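Local structure of Non-structural protein NS2 (Bluetongue virus, 1UTY) at residues Y56-P61 and Y66-G71. The protein binds single-stranded RNA through its N-terminal domain, the part described here, as a non-structural phosphoprotein of the virus. Sequence-based numbering, arbitrary orientation. Where two conformers were deposited one is given.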
ATOM      1  N   TYR A  56      -4.486   4.494 -14.900  1.00 21.39           N
ATOM      2  CA  TYR A  56      -3.840   3.439 -14.119  1.00 21.62           C
ATOM      3  C   TYR A  56      -4.030   2.117 -14.839  1.00 21.65           C
ATOM      4  O   TYR A  56      -5.158   1.765 -15.193  1.00 22.52           O
ATOM      5  CB  TYR A  56      -4.462   3.329 -12.711  1.00 21.18           C
ATOM      6  CG  TYR A  56      -4.316   4.581 -11.881  1.00 21.02           C
ATOM      7  CD1 TYR A  56      -5.123   5.700 -12.109  1.00 20.57           C
ATOM      8  CD2 TYR A  56      -3.354   4.659 -10.882  1.00 20.49           C
ATOM      9  CE1 TYR A  56      -4.962   6.869 -11.355  1.00 20.46           C
ATOM     10  CE2 TYR A  56      -3.195   5.807 -10.129  1.00 20.16           C
ATOM     11  CZ  TYR A  56      -4.001   6.899 -10.367  1.00 20.00           C
ATOM     12  OH  TYR A  56      -3.835   8.014  -9.603  1.00 21.67           O
ATOM     13  N   VAL A  57      -2.941   1.396 -15.071  1.00 21.10           N
ATOM     14  CA  VAL A  57      -3.055   0.022 -15.518  1.00 20.68           C
ATOM     15  C   VAL A  57      -2.945  -0.843 -14.273  1.00 20.93           C
ATOM     16  O   VAL A  57      -1.931  -0.844 -13.578  1.00 21.07           O
ATOM     17  CB  VAL A  57      -1.980  -0.368 -16.559  1.00 20.72           C
ATOM     18  CG1 VAL A  57      -1.997  -1.861 -16.829  1.00 19.95           C
ATOM     19  CG2 VAL A  57      -2.178   0.406 -17.851  1.00 20.32           C
ATOM     20  N   LEU A  58      -4.026  -1.541 -13.978  1.00 20.97           N
ATOM     21  CA  LEU A  58      -4.060  -2.460 -12.875  1.00 21.11           C
ATOM     22  C   LEU A  58      -3.966  -3.874 -13.441  1.00 21.34           C
ATOM     23  O   LEU A  58      -4.957  -4.460 -13.891  1.00 21.10           O
ATOM     24  CB  LEU A  58      -5.341  -2.254 -12.067  1.00 21.14           C
ATOM     25  CG  LEU A  58      -5.519  -3.128 -10.819  1.00 21.65           C
ATOM     26  CD1 LEU A  58      -4.258  -3.062  -9.916  1.00 19.73           C
ATOM     27  CD2 LEU A  58      -6.800  -2.723 -10.069  1.00 19.01           C
ATOM     28  N   ASN A  59      -2.741  -4.385 -13.453  1.00 21.63           N
ATOM     29  CA  ASN A  59      -2.436  -5.742 -13.865  1.00 21.76           C
ATOM     30  C   ASN A  59      -2.700  -6.630 -12.650  1.00 22.43           C
ATOM     31  O   ASN A  59      -2.020  -6.502 -11.616  1.00 23.14           O
ATOM     32  CB  ASN A  59      -0.973  -5.781 -14.303  1.00 21.76           C
ATOM     33  CG  ASN A  59      -0.503  -7.164 -14.799  1.00 21.73           C
ATOM     34  OD1 ASN A  59      -1.181  -8.164 -14.657  1.00 23.36           O
ATOM     35  ND2 ASN A  59       0.701  -7.201 -15.351  1.00 20.87           N
ATOM     36  N   VAL A  60      -3.721  -7.485 -12.735  1.00 22.11           N
ATOM     37  CA  VAL A  60      -3.979  -8.452 -11.656  1.00 21.66           C
ATOM     38  C   VAL A  60      -3.981  -9.889 -12.168  1.00 20.93           C
ATOM     39  O   VAL A  60      -4.211 -10.107 -13.349  1.00 20.61           O
ATOM     40  CB  VAL A  60      -5.289  -8.145 -10.840  1.00 21.45           C
ATOM     41  CG1 VAL A  60      -5.287  -6.717 -10.322  1.00 22.58           C
ATOM     42  CG2 VAL A  60      -6.537  -8.431 -11.635  1.00 21.00           C
ATOM     43  N   PRO A  61      -3.706 -10.859 -11.291  1.00 20.79           N
ATOM     44  CA  PRO A  61      -3.733 -12.284 -11.669  1.00 20.54           C
ATOM     45  C   PRO A  61      -5.077 -13.004 -11.410  1.00 20.21           C
ATOM     46  O   PRO A  61      -5.219 -14.168 -11.809  1.00 20.32           O
ATOM     47  CB  PRO A  61      -2.653 -12.880 -10.766  1.00 20.49           C
ATOM     48  CG  PRO A  61      -2.823 -12.070  -9.468  1.00 21.12           C
ATOM     49  CD  PRO A  61      -3.289 -10.682  -9.886  1.00 20.29           C
ATOM     50  N   TYR A  66      -7.857  -4.760  -4.063  1.00 20.55           N
ATOM     51  CA  TYR A  66      -6.696  -4.011  -4.538  1.00 20.56           C
ATOM     52  C   TYR A  66      -6.836  -2.518  -4.224  1.00 20.97           C
ATOM     53  O   TYR A  66      -7.837  -1.891  -4.554  1.00 20.61           O
ATOM     54  CB  TYR A  66      -6.510  -4.206  -6.040  1.00 20.20           C
ATOM     55  CG  TYR A  66      -6.394  -5.648  -6.478  1.00 20.02           C
ATOM     56  CD1 TYR A  66      -5.175  -6.300  -6.430  1.00 20.45           C
ATOM     57  CD2 TYR A  66      -7.502  -6.356  -6.958  1.00 20.02           C
ATOM     58  CE1 TYR A  66      -5.049  -7.608  -6.832  1.00 21.65           C
ATOM     59  CE2 TYR A  66      -7.386  -7.668  -7.378  1.00 19.18           C
ATOM     60  CZ  TYR A  66      -6.148  -8.284  -7.307  1.00 20.28           C
ATOM     61  OH  TYR A  66      -5.972  -9.580  -7.698  1.00 20.80           O
ATOM     62  N   ARG A  67      -5.820  -1.966  -3.576  1.00 21.38           N
ATOM     63  CA  ARG A  67      -5.799  -0.548  -3.248  1.00 22.34           C
ATOM     64  C   ARG A  67      -4.639   0.117  -3.962  1.00 22.27           C
ATOM     65  O   ARG A  67      -3.482  -0.125  -3.628  1.00 22.64           O
ATOM     66  CB  ARG A  67      -5.672  -0.357  -1.738  1.00 22.41           C
ATOM     67  CG  ARG A  67      -5.613   1.090  -1.267  1.00 24.32           C
ATOM     68  CD  ARG A  67      -5.932   1.245   0.219  1.00 27.49           C
ATOM     69  NE  ARG A  67      -7.359   1.519   0.441  1.00 29.56           N
ATOM     70  CZ  ARG A  67      -7.997   1.386   1.613  1.00 31.08           C
ATOM     71  NH1 ARG A  67      -7.351   0.947   2.706  1.00 29.11           N
ATOM     72  NH2 ARG A  67      -9.289   1.697   1.694  1.00 29.06           N
ATOM     73  N   ILE A  68      -4.941   0.946  -4.953  1.00 22.14           N
ATOM     74  CA  ILE A  68      -3.881   1.672  -5.635  1.00 22.11           C
ATOM     75  C   ILE A  68      -3.465   2.869  -4.801  1.00 22.51           C
ATOM     76  O   ILE A  68      -4.298   3.687  -4.449  1.00 21.78           O
ATOM     77  CB  ILE A  68      -4.313   2.109  -7.041  1.00 22.04           C
ATOM     78  CG1 ILE A  68      -4.541   0.885  -7.931  1.00 22.11           C
ATOM     79  CG2 ILE A  68      -3.261   3.043  -7.647  1.00 21.31           C
ATOM     80  CD1 ILE A  68      -5.474   1.139  -9.119  1.00 22.57           C
ATOM     81  N   GLN A  69      -2.171   2.966  -4.486  1.00 23.60           N
ATOM     82  CA  GLN A  69      -1.690   4.075  -3.662  1.00 24.76           C
ATOM     83  C   GLN A  69      -0.761   5.052  -4.368  1.00 25.06           C
ATOM     84  O   GLN A  69       0.436   4.803  -4.590  1.00 24.98           O
ATOM     85  CB  GLN A  69      -1.114   3.586  -2.341  1.00 25.08           C
ATOM     86  CG  GLN A  69      -2.019   3.939  -1.187  0.65 26.74           C
ATOM     87  CD  GLN A  69      -2.422   2.735  -0.387  0.65 28.39           C
ATOM     88  OE1 GLN A  69      -2.247   1.605  -0.837  0.65 30.42           O
ATOM     89  NE2 GLN A  69      -2.952   2.964   0.815  0.65 28.85           N
ATOM     90  N   ASP A  70      -1.357   6.184  -4.698  1.00 25.23           N
ATOM     91  CA  ASP A  70      -0.716   7.190  -5.502  1.00 25.57           C
ATOM     92  C   ASP A  70      -0.676   8.496  -4.715  1.00 25.90           C
ATOM     93  O   ASP A  70      -1.324   9.482  -5.075  1.00 25.59           O
ATOM     94  CB  ASP A  70      -1.485   7.338  -6.816  1.00 25.21           C
ATOM     95  CG  ASP A  70      -0.767   8.203  -7.808  1.00 25.41           C
ATOM     96  OD1 ASP A  70       0.408   8.566  -7.537  1.00 24.62           O
ATOM     97  OD2 ASP A  70      -1.312   8.578  -8.878  1.00 25.27           O
ATOM     98  N   GLY A  71       0.098   8.491  -3.633  1.00 26.66           N
ATOM     99  CA  GLY A  71       0.199   9.654  -2.772  1.00 27.67           C
ATOM    100  C   GLY A  71      -1.100   9.903  -2.044  1.00 28.25           C
ATOM    101  O   GLY A  71      -1.540   9.065  -1.244  1.00 28.13           O
TER
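With CG set anti to the carbonyl carbon in both tyrosines (chi1 -62° in Y56, and nearly the same in Y66), the two rings reach across from opposite ends of the contact: Y56 toward D70 and Y66 with one ring face against V60. This is face-to-face packing of two strands within one strongly curved mixed beta-sheet. Strands 56-59 and 64-70 are not neighbours in it, since 113-123 and 97-110 lie between them in strand order, and their axes come no closer than 10.0 Å. Alternate residues Y56, L58 and V60 therefore meet D70, I68 and Y66 through side chains, in a roughly antiparallel sense.

At one end, V60 CG1 sits over the centre of the Y66 ring, 3.6 Å from the centroid and 14° off the normal, which identifies a CH-pi contact. P61 CD approaches the same tyrosine at its hydroxyl, whose hydrogen bond goes to G62 O in the short connection between the two segments. The middle is aliphatic and looser: L58 CD2 lies 4.2 Å from I68 CD1 and 4.3 Å from Y66 CB. I68 sends its other branch to Y56, with CG2 3.6 Å from ring atom CD2, an oblique approach. V101 and C122, from the two intervening strands, also touch both Y56 and I68, consistent with a shared core inside the curve of the sheet.

The polar end is more specific. D70 OD2 lies at the edge of the Y56 ring, near its plane, while the carboxylate is turned 75° from the ring. K120 forms a salt bridge with D70 OD2 as well, so two donors grip this oxygen and probably favour its negative charge. Y56 OH donates to the anti lone pair of D70 OD2, at 2.7 Å.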